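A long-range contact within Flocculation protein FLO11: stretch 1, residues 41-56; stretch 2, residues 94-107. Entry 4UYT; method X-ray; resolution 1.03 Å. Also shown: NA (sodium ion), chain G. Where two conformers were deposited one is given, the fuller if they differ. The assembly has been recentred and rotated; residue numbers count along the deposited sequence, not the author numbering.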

ATOM      1  N   TRP A  41      -0.851  -2.806 -17.403  1.00  6.20           N
ATOM      2  CA  TRP A  41       0.269  -3.664 -17.811  1.00  5.92           C
ATOM      3  C   TRP A  41       1.244  -2.861 -18.647  1.00  5.93           C
ATOM      4  O   TRP A  41       0.834  -2.219 -19.633  1.00  6.87           O
ATOM      5  CB  TRP A  41      -0.286  -4.825 -18.612  1.00  6.12           C
ATOM      6  CG  TRP A  41       0.764  -5.784 -19.102  1.00  5.70           C
ATOM      7  CD1 TRP A  41       1.726  -6.400 -18.363  1.00  5.84           C
ATOM      8  CD2 TRP A  41       0.941  -6.206 -20.450  1.00  5.98           C
ATOM      9  NE1 TRP A  41       2.487  -7.165 -19.162  1.00  6.74           N
ATOM     10  CE2 TRP A  41       2.052  -7.090 -20.472  1.00  7.97           C
ATOM     11  CE3 TRP A  41       0.252  -5.913 -21.617  1.00  6.74           C
ATOM     12  CZ2 TRP A  41       2.436  -7.786 -21.610  1.00  7.48           C
ATOM     13  CZ3 TRP A  41       0.681  -6.618 -22.790  1.00  7.15           C
ATOM     14  CH2 TRP A  41       1.740  -7.518 -22.756  1.00  7.72           C
ATOM     15  N   VAL A  42       2.530  -2.952 -18.285  1.00  5.65           N
ATOM     16  CA  VAL A  42       3.593  -2.244 -18.984  1.00  6.39           C
ATOM     17  C   VAL A  42       4.184  -3.158 -20.076  1.00  6.21           C
ATOM     18  O   VAL A  42       4.116  -2.828 -21.268  1.00  7.64           O
ATOM     19  CB  VAL A  42       4.661  -1.714 -18.015  1.00  7.19           C
ATOM     20  CG1 VAL A  42       5.652  -0.860 -18.771  1.00  8.97           C
ATOM     21  CG2 VAL A  42       4.016  -0.962 -16.857  1.00  8.14           C
ATOM     22  N   GLN A  43       4.764  -4.266 -19.653  0.54  6.24           N
ATOM     23  CA  GLN A  43       5.277  -5.325 -20.510  0.54  6.48           C
ATOM     24  C   GLN A  43       5.745  -6.434 -19.556  0.54  6.04           C
ATOM     25  O   GLN A  43       5.735  -6.262 -18.337  0.54  6.23           O
ATOM     26  CB  GLN A  43       6.395  -4.880 -21.440  0.54  7.25           C
ATOM     27  CG  GLN A  43       7.618  -4.361 -20.709  0.54  7.72           C
ATOM     28  CD  GLN A  43       8.757  -4.062 -21.641  0.54  9.43           C
ATOM     29  OE1 GLN A  43       8.649  -3.202 -22.486  0.54 12.95           O
ATOM     30  NE2 GLN A  43       9.861  -4.790 -21.514  0.54 10.44           N
ATOM     31  N   ASP A  44       6.183  -7.560 -20.098  1.00  6.33           N
ATOM     32  CA  ASP A  44       6.666  -8.650 -19.264  1.00  6.56           C
ATOM     33  C   ASP A  44       5.578  -8.988 -18.247  1.00  6.39           C
ATOM     34  O   ASP A  44       4.408  -9.160 -18.644  1.00  6.60           O
ATOM     35  CB  ASP A  44       8.031  -8.296 -18.632  1.00  6.75           C
ATOM     36  CG  ASP A  44       9.103  -7.942 -19.667  1.00  7.41           C
ATOM     37  OD1 ASP A  44       9.146  -8.585 -20.738  1.00  8.17           O
ATOM     38  OD2 ASP A  44       9.883  -7.006 -19.413  1.00  8.53           O
ATOM     39  N   ASN A  45       5.955  -9.102 -16.988  1.00  6.54           N
ATOM     40  CA  ASN A  45       4.937  -9.231 -15.902  1.00  5.61           C
ATOM     41  C   ASN A  45       4.935  -8.018 -14.994  1.00  5.70           C
ATOM     42  O   ASN A  45       4.657  -8.116 -13.791  1.00  5.91           O
ATOM     43  CB  ASN A  45       5.119 -10.527 -15.086  1.00  6.12           C
ATOM     44  CG  ASN A  45       4.787 -11.711 -15.936  1.00  5.89           C
ATOM     45  OD1 ASN A  45       3.636 -11.861 -16.346  1.00  6.89           O
ATOM     46  ND2 ASN A  45       5.749 -12.552 -16.208  1.00  7.15           N
ATOM     47  N   THR A  46       5.234  -6.877 -15.603  1.00  5.64           N
ATOM     48  CA  THR A  46       5.372  -5.621 -14.911  1.00  5.73           C
ATOM     49  C   THR A  46       4.099  -4.795 -15.090  1.00  5.57           C
ATOM     50  O   THR A  46       3.626  -4.606 -16.226  1.00  6.19           O
ATOM     51  CB  THR A  46       6.561  -4.855 -15.469  1.00  6.25           C
ATOM     52  OG1 THR A  46       7.716  -5.692 -15.373  1.00  6.51           O
ATOM     53  CG2 THR A  46       6.797  -3.589 -14.704  1.00  6.97           C
ATOM     54  N   TYR A  47       3.576  -4.296 -13.965  1.00  5.76           N
ATOM     55  CA  TYR A  47       2.351  -3.482 -13.950  1.00  5.79           C
ATOM     56  C   TYR A  47       2.634  -2.217 -13.190  1.00  5.70           C
ATOM     57  O   TYR A  47       3.314  -2.223 -12.168  1.00  6.72           O
ATOM     58  CB  TYR A  47       1.199  -4.234 -13.239  1.00  6.01           C
ATOM     59  CG  TYR A  47       0.903  -5.556 -13.864  1.00  5.85           C
ATOM     60  CD1 TYR A  47       1.657  -6.683 -13.573  1.00  5.80           C
ATOM     61  CD2 TYR A  47      -0.149  -5.690 -14.763  1.00  5.90           C
ATOM     62  CE1 TYR A  47       1.398  -7.870 -14.171  1.00  5.81           C
ATOM     63  CE2 TYR A  47      -0.428  -6.903 -15.350  1.00  5.80           C
ATOM     64  CZ  TYR A  47       0.361  -7.998 -15.051  1.00  5.69           C
ATOM     65  OH  TYR A  47       0.072  -9.190 -15.634  1.00  6.53           O
ATOM     66  N   GLN A  48       2.055  -1.133 -13.706  1.00  6.07           N
ATOM     67  CA  GLN A  48       2.050   0.141 -13.022  1.00  6.75           C
ATOM     68  C   GLN A  48       0.738   0.243 -12.263  1.00  6.44           C
ATOM     69  O   GLN A  48      -0.334   0.174 -12.865  1.00  7.62           O
ATOM     70  CB  GLN A  48       2.189   1.273 -14.030  1.00  8.48           C
ATOM     71  CG  GLN A  48       2.311   2.624 -13.367  1.00 10.97           C
ATOM     72  CD  GLN A  48       2.675   3.694 -14.338  1.00 17.42           C
ATOM     73  OE1 GLN A  48       1.902   4.016 -15.214  1.00 27.16           O
ATOM     74  NE2 GLN A  48       3.865   4.251 -14.198  1.00 22.02           N
ATOM     75  N   ILE A  49       0.819   0.342 -10.934  1.00  6.46           N
ATOM     76  CA  ILE A  49      -0.351   0.374 -10.085  1.00  6.68           C
ATOM     77  C   ILE A  49      -0.415   1.673  -9.316  1.00  6.68           C
ATOM     78  O   ILE A  49       0.630   2.272  -9.044  1.00  7.13           O
ATOM     79  CB  ILE A  49      -0.409  -0.841  -9.135  1.00  7.22           C
ATOM     80  CG1 ILE A  49       0.573  -0.770  -7.969  1.00  7.55           C
ATOM     81  CG2 ILE A  49      -0.219  -2.103  -9.949  1.00  7.94           C
ATOM     82  CD1 ILE A  49       0.400  -1.887  -6.955  1.00  8.65           C
ATOM     83  N   THR A  50      -1.634   2.066  -8.973  1.00  6.46           N
ATOM     84  CA  THR A  50      -1.850   3.220  -8.150  1.00  6.80           C
ATOM     85  C   THR A  50      -2.618   2.749  -6.904  1.00  6.37           C
ATOM     86  O   THR A  50      -3.620   2.056  -7.015  1.00  7.05           O
ATOM     87  CB  THR A  50      -2.637   4.289  -8.896  1.00  8.25           C
ATOM     88  OG1 THR A  50      -1.859   4.683 -10.044  1.00 10.79           O
ATOM     89  CG2 THR A  50      -2.885   5.507  -8.029  1.00 10.29           C
ATOM     90  N   ILE A  51      -2.145   3.190  -5.754  1.00  6.57           N
ATOM     91  CA  ILE A  51      -2.790   2.935  -4.491  1.00  6.68           C
ATOM     92  C   ILE A  51      -3.325   4.226  -3.890  1.00  6.89           C
ATOM     93  O   ILE A  51      -2.768   5.296  -4.138  1.00  7.76           O
ATOM     94  CB  ILE A  51      -1.863   2.194  -3.491  1.00  7.13           C
ATOM     95  CG1 ILE A  51      -0.644   3.029  -3.083  1.00  7.45           C
ATOM     96  CG2 ILE A  51      -1.460   0.851  -4.062  1.00  8.53           C
ATOM     97  CD1 ILE A  51       0.204   2.437  -1.966  1.00  8.14           C
ATOM     98  N   HIS A  52      -4.376   4.091  -3.072  1.00  7.06           N
ATOM     99  CA  HIS A  52      -4.954   5.176  -2.327  1.00  7.47           C
ATOM    100  C   HIS A  52      -5.051   4.717  -0.886  1.00  7.07           C
ATOM    101  O   HIS A  52      -5.757   3.745  -0.592  1.00  7.84           O
ATOM    102  CB  HIS A  52      -6.333   5.531  -2.878  1.00  8.32           C
ATOM    103  CG  HIS A  52      -6.996   6.679  -2.190  1.00 10.39           C
ATOM    104  ND1 HIS A  52      -8.347   6.892  -2.247  1.00 16.37           N
ATOM    105  CD2 HIS A  52      -6.478   7.696  -1.473  1.00  9.85           C
ATOM    106  CE1 HIS A  52      -8.632   7.995  -1.590  1.00 16.95           C
ATOM    107  NE2 HIS A  52      -7.515   8.498  -1.108  1.00 12.54           N
ATOM    108  N   VAL A  53      -4.363   5.405   0.014  1.00  6.87           N
ATOM    109  CA  VAL A  53      -4.296   5.076   1.426  1.00  7.25           C
ATOM    110  C   VAL A  53      -4.970   6.174   2.221  1.00  8.02           C
ATOM    111  O   VAL A  53      -4.701   7.338   1.987  1.00  8.92           O
ATOM    112  CB  VAL A  53      -2.836   4.893   1.886  1.00  7.90           C
ATOM    113  CG1 VAL A  53      -2.731   4.645   3.366  1.00  9.04           C
ATOM    114  CG2 VAL A  53      -2.213   3.735   1.114  1.00  8.83           C
ATOM    115  N   LYS A  54      -5.877   5.783   3.117  0.53  8.40           N
ATOM    116  CA  LYS A  54      -6.553   6.731   3.988  0.53  9.22           C
ATOM    117  C   LYS A  54      -6.431   6.310   5.426  0.53 10.02           C
ATOM    118  O   LYS A  54      -6.443   5.129   5.745  0.53  8.70           O
ATOM    119  CB  LYS A  54      -8.027   6.842   3.626  0.53  9.19           C
ATOM    120  CG  LYS A  54      -8.298   7.357   2.217  0.53 11.70           C
ATOM    121  CD  LYS A  54      -9.785   7.144   1.985  0.53 15.81           C
ATOM    122  CE  LYS A  54     -10.401   7.959   0.881  0.53 21.75           C
ATOM    123  NZ  LYS A  54     -11.829   8.250   1.174  0.53 25.71           N
ATOM    124  N   GLY A  55      -6.274   7.307   6.284  1.00  9.47           N
ATOM    125  CA  GLY A  55      -6.307   7.119   7.721  1.00  9.97           C
ATOM    126  C   GLY A  55      -7.680   7.469   8.291  1.00 10.68           C
ATOM    127  O   GLY A  55      -8.399   8.294   7.722  1.00 12.25           O
ATOM    128  N   LYS A  56      -8.036   6.875   9.425  1.00 11.92           N
ATOM    129  CA  LYS A  56      -9.355   7.104  10.012  1.00 13.26           C
ATOM    130  C   LYS A  56      -9.587   8.569  10.367  1.00 12.85           C
ATOM    131  O   LYS A  56     -10.674   9.115  10.152  1.00 15.47           O
ATOM    132  CB  LYS A  56      -9.538   6.229  11.264  1.00 14.76           C
ATOM    133  CG  LYS A  56     -10.947   6.258  11.833  1.00 19.09           C
ATOM    134  CD  LYS A  56     -11.281   5.049  12.698  1.00 22.52           C
ATOM    135  CE  LYS A  56     -12.712   5.088  13.211  1.00 27.93           C
ATOM    136  NZ  LYS A  56     -13.129   3.749  13.725  1.00 35.28           N
ATOM    137  N   PRO A  94      -0.377  12.339   5.022  1.00 10.42           N
ATOM    138  CA  PRO A  94      -0.043  10.937   5.297  1.00 10.77           C
ATOM    139  C   PRO A  94      -1.286  10.108   5.616  1.00  9.66           C
ATOM    140  O   PRO A  94      -1.173   8.900   5.740  1.00  9.89           O
ATOM    141  CB  PRO A  94       0.895  11.033   6.504  1.00 12.84           C
ATOM    142  CG  PRO A  94       0.444  12.271   7.203  1.00 13.96           C
ATOM    143  CD  PRO A  94       0.040  13.232   6.116  1.00 12.59           C
ATOM    144  N   THR A  95      -2.439  10.761   5.774  1.00  9.82           N
ATOM    145  CA  THR A  95      -3.698  10.086   6.015  1.00  9.13           C
ATOM    146  C   THR A  95      -4.662  10.184   4.824  1.00  8.84           C
ATOM    147  O   THR A  95      -5.799   9.757   4.945  1.00  9.71           O
ATOM    148  CB  THR A  95      -4.354  10.560   7.332  1.00 10.09           C
ATOM    149  OG1 THR A  95      -4.536  11.977   7.341  1.00 11.49           O
ATOM    150  CG2 THR A  95      -3.488  10.154   8.493  1.00 10.77           C
ATOM    151  N   ASP A  96      -4.193  10.664   3.668  1.00  8.51           N
ATOM    152  CA  ASP A  96      -4.979  10.590   2.442  1.00  9.23           C
ATOM    153  C   ASP A  96      -4.016  10.828   1.292  1.00  8.60           C
ATOM    154  O   ASP A  96      -3.744  11.970   0.915  1.00  9.91           O
ATOM    155  CB  ASP A  96      -6.142  11.594   2.410  1.00 10.51           C
ATOM    156  CG  ASP A  96      -7.130  11.302   1.307  1.00 12.85           C
ATOM    157  OD1 ASP A  96      -6.734  10.646   0.329  1.00 12.30           O
ATOM    158  OD2 ASP A  96      -8.289  11.715   1.438  1.00 18.25           O
ATOM    159  N   PHE A  97      -3.443   9.758   0.761  1.00  8.61           N
ATOM    160  CA  PHE A  97      -2.435   9.883  -0.281  1.00  8.40           C
ATOM    161  C   PHE A  97      -2.581   8.807  -1.304  1.00  7.50           C
ATOM    162  O   PHE A  97      -3.197   7.776  -1.078  1.00  8.13           O
ATOM    163  CB  PHE A  97      -1.007   9.898   0.294  1.00  8.49           C
ATOM    164  CG  PHE A  97      -0.548   8.614   0.957  1.00  8.29           C
ATOM    165  CD1 PHE A  97       0.067   7.608   0.230  1.00  8.68           C
ATOM    166  CD2 PHE A  97      -0.710   8.415   2.346  1.00  9.00           C
ATOM    167  CE1 PHE A  97       0.519   6.456   0.855  1.00  9.08           C
ATOM    168  CE2 PHE A  97      -0.263   7.253   2.973  1.00  9.53           C
ATOM    169  CZ  PHE A  97       0.354   6.282   2.207  1.00  9.42           C
ATOM    170  N   THR A  98      -1.982   9.081  -2.450  1.00  8.06           N
ATOM    171  CA  THR A  98      -1.854   8.125  -3.507  1.00  8.49           C
ATOM    172  C   THR A  98      -0.383   7.917  -3.843  1.00  8.72           C
ATOM    173  O   THR A  98       0.467   8.747  -3.565  1.00 10.75           O
ATOM    174  CB  THR A  98      -2.617   8.548  -4.783  1.00  9.76           C
ATOM    175  OG1 THR A  98      -2.050   9.760  -5.302  1.00 13.77           O
ATOM    176  CG2 THR A  98      -4.070   8.726  -4.510  1.00 10.47           C
ATOM    177  N   ALA A  99      -0.106   6.792  -4.476  1.00  8.01           N
ATOM    178  CA  ALA A  99       1.234   6.507  -4.981  1.00  8.95           C
ATOM    179  C   ALA A  99       1.092   5.621  -6.190  1.00  7.68           C
ATOM    180  O   ALA A  99       0.211   4.769  -6.218  1.00  8.45           O
ATOM    181  CB  ALA A  99       2.085   5.829  -3.918  1.00  9.95           C
ATOM    182  N   THR A 100       1.991   5.802  -7.146  1.00  8.48           N
ATOM    183  CA  THR A 100       2.036   4.984  -8.360  1.00  8.11           C
ATOM    184  C   THR A 100       3.428   4.401  -8.500  1.00  7.92           C
ATOM    185  O   THR A 100       4.422   5.113  -8.371  1.00 10.05           O
ATOM    186  CB  THR A 100       1.640   5.826  -9.590  1.00 10.69           C
ATOM    187  OG1 THR A 100       0.295   6.318  -9.451  1.00 12.33           O
ATOM    188  CG2 THR A 100       1.710   5.017 -10.848  1.00 12.68           C
ATOM    189  N   PHE A 101       3.508   3.109  -8.748  1.00  6.98           N
ATOM    190  CA  PHE A 101       4.790   2.426  -8.815  1.00  6.61           C
ATOM    191  C   PHE A 101       4.577   1.127  -9.549  1.00  6.42           C
ATOM    192  O   PHE A 101       3.461   0.736  -9.829  1.00  7.11           O
ATOM    193  CB  PHE A 101       5.422   2.208  -7.438  1.00  6.96           C
ATOM    194  CG  PHE A 101       4.563   1.411  -6.485  1.00  7.14           C
ATOM    195  CD1 PHE A 101       3.535   2.014  -5.755  1.00  8.31           C
ATOM    196  CD2 PHE A 101       4.793   0.064  -6.291  1.00  7.73           C
ATOM    197  CE1 PHE A 101       2.755   1.292  -4.893  1.00  8.91           C
ATOM    198  CE2 PHE A 101       4.015  -0.659  -5.400  1.00  8.42           C
ATOM    199  CZ  PHE A 101       2.995  -0.040  -4.713  1.00  8.58           C
ATOM    200  N   GLU A 102       5.694   0.474  -9.900  1.00  6.65           N
ATOM    201  CA  GLU A 102       5.646  -0.759 -10.664  1.00  6.54           C
ATOM    202  C   GLU A 102       5.897  -1.988  -9.770  1.00  5.86           C
ATOM    203  O   GLU A 102       6.712  -1.980  -8.852  1.00  6.95           O
ATOM    204  CB  GLU A 102       6.634  -0.720 -11.825  1.00  7.34           C
ATOM    205  CG  GLU A 102       6.198   0.248 -12.904  1.00  8.99           C
ATOM    206  CD  GLU A 102       7.212   0.363 -14.031  1.00 11.63           C
ATOM    207  OE1 GLU A 102       8.427   0.341 -13.797  1.00 16.23           O
ATOM    208  OE2 GLU A 102       6.801   0.516 -15.165  1.00 19.78           O
ATOM    209  N   VAL A 103       5.185  -3.057 -10.124  1.00  5.89           N
ATOM    210  CA  VAL A 103       5.332  -4.338  -9.470  1.00  5.62           C
ATOM    211  C   VAL A 103       5.475  -5.410 -10.533  1.00  5.49           C
ATOM    212  O   VAL A 103       4.970  -5.269 -11.645  1.00  6.40           O
ATOM    213  CB  VAL A 103       4.143  -4.672  -8.547  1.00  5.95           C
ATOM    214  CG1 VAL A 103       4.032  -3.648  -7.432  1.00  7.21           C
ATOM    215  CG2 VAL A 103       2.839  -4.782  -9.328  1.00  6.71           C
ATOM    216  N   TYR A 104       6.107  -6.511 -10.142  1.00  5.59           N
ATOM    217  CA  TYR A 104       6.087  -7.719 -10.925  1.00  5.84           C
ATOM    218  C   TYR A 104       5.060  -8.648 -10.281  1.00  5.62           C
ATOM    219  O   TYR A 104       5.210  -9.057  -9.126  1.00  6.76           O
ATOM    220  CB  TYR A 104       7.455  -8.415 -10.915  1.00  6.37           C
ATOM    221  CG  TYR A 104       8.644  -7.571 -11.281  1.00  6.44           C
ATOM    222  CD1 TYR A 104       8.634  -6.684 -12.352  1.00  6.33           C
ATOM    223  CD2 TYR A 104       9.837  -7.713 -10.555  1.00  6.77           C
ATOM    224  CE1 TYR A 104       9.750  -5.946 -12.698  1.00  6.32           C
ATOM    225  CE2 TYR A 104      10.950  -6.969 -10.890  1.00  6.71           C
ATOM    226  CZ  TYR A 104      10.913  -6.094 -11.956  1.00  6.34           C
ATOM    227  OH  TYR A 104      12.042  -5.392 -12.256  1.00  7.07           O
ATOM    228  N   ALA A 105       3.976  -8.924 -11.002  1.00  6.20           N
ATOM    229  CA  ALA A 105       2.861  -9.749 -10.459  1.00  6.03           C
ATOM    230  C   ALA A 105       2.830 -11.029 -11.227  1.00  5.89           C
ATOM    231  O   ALA A 105       2.563 -11.013 -12.434  1.00  6.84           O
ATOM    232  CB  ALA A 105       1.535  -9.001 -10.567  1.00  6.42           C
ATOM    233  N   THR A 106       3.149 -12.122 -10.565  1.00  6.46           N
ATOM    234  CA  THR A 106       3.325 -13.384 -11.223  1.00  6.46           C
ATOM    235  C   THR A 106       2.607 -14.567 -10.564  1.00  6.70           C
ATOM    236  O   THR A 106       2.489 -15.574 -11.219  1.00  7.82           O
ATOM    237  CB  THR A 106       4.811 -13.739 -11.378  1.00  7.17           C
ATOM    238  OG1 THR A 106       5.348 -13.864 -10.063  1.00  8.37           O
ATOM    239  CG2 THR A 106       5.550 -12.690 -12.181  1.00  7.18           C
ATOM    240  N   GLN A 107       2.173 -14.486  -9.308  0.58  6.79           N
ATOM    241  CA  GLN A 107       1.570 -15.653  -8.663  0.58  7.64           C
ATOM    242  C   GLN A 107       0.123 -15.763  -9.092  0.58  6.78           C
ATOM    243  O   GLN A 107      -0.674 -14.868  -8.863  0.58  7.66           O
ATOM    244  CB  GLN A 107       1.692 -15.567  -7.136  0.58  8.80           C
ATOM    245  CG  GLN A 107       3.131 -15.525  -6.635  0.58 11.20           C
ATOM    246  CD  GLN A 107       4.024 -16.524  -7.327  0.58 16.75           C
ATOM    247  OE1 GLN A 107       4.920 -16.137  -8.141  0.58 15.46           O
ATOM    248  NE2 GLN A 107       3.768 -17.817  -7.054  0.58 17.50           N
TER
HETATM  249 NA    NA G1212      -1.832   2.590 -12.702  1.00 27.12          NA
HETATM  250  O   HOH W   1       1.408 -11.289 -14.915  1.00  6.47           O
HETATM  251  O   HOH W   2      -0.870   4.032 -14.373  1.00 49.26           O

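Strands 46-55 and 96-104 pair antiparallel, and the backbone does the basic work. Tyr 47, Ile 49, Ile 51 and Val 53 each bond twice with Val 103, Phe 101, Ala 99 and Phe 97, as in Ile 49 N to Phe 101 O (2.9 Å) and Phe 101 N to Ile 49 O (3.0 Å). The ladder extends past these pairs, with Ala 105 N donating to Asn 45 O (3.0 Å) and Gly 55 N to Thr 95 O (2.8 Å). Glycine suits that last rung: an ideal CB there would lie 2.8 Å from Thr 95 CG2, a clash. Between the rungs, CA-H...O contacts use the same carbonyls again, Thr 98 CA lying 3.0 Å from Ile 51 O.

Alternation sorts the side chains. The face carrying Tyr 47, Ile 49, Ile 51 and Val 53 with their partners is buried and largely apolar. Here the side chains complement one another across the strands, small or branched ones set against large ones: Val 53 CB sits over the Phe 97 ring, 3.5 Å from Phe 97 CZ, and Ile 49 CG1 lies over one face of the Phe 101 ring. Ile 51 CD1 meets the edge of that ring at Phe 101 CE1 (4.0 Å), while small Ala 99 faces Ile 51, with Ala 99 CB 4.0 Å from Ile 51 CG1.

The other face is polar and more open. Thr 50 OG1 and Thr 100 OG1 hydrogen-bond at 2.8 Å, both side chains in the m rotamer. One step diagonally, His 52 NE2 donates to Asp 96 OD1 (2.7 Å); t rotamers at both residues bring ring and carboxylate together. Aliphatic parts also pack, Gln 48 CG against Thr 100 CG2 at 3.5 Å.

Water 1 ties the strand ends, donating to Asn 45 OD1 (2.7 Å) and Ala 105 O (2.8 Å) and accepting from Tyr 47 OH (2.6 Å), so the buried tyrosine keeps its hydroxyl satisfied.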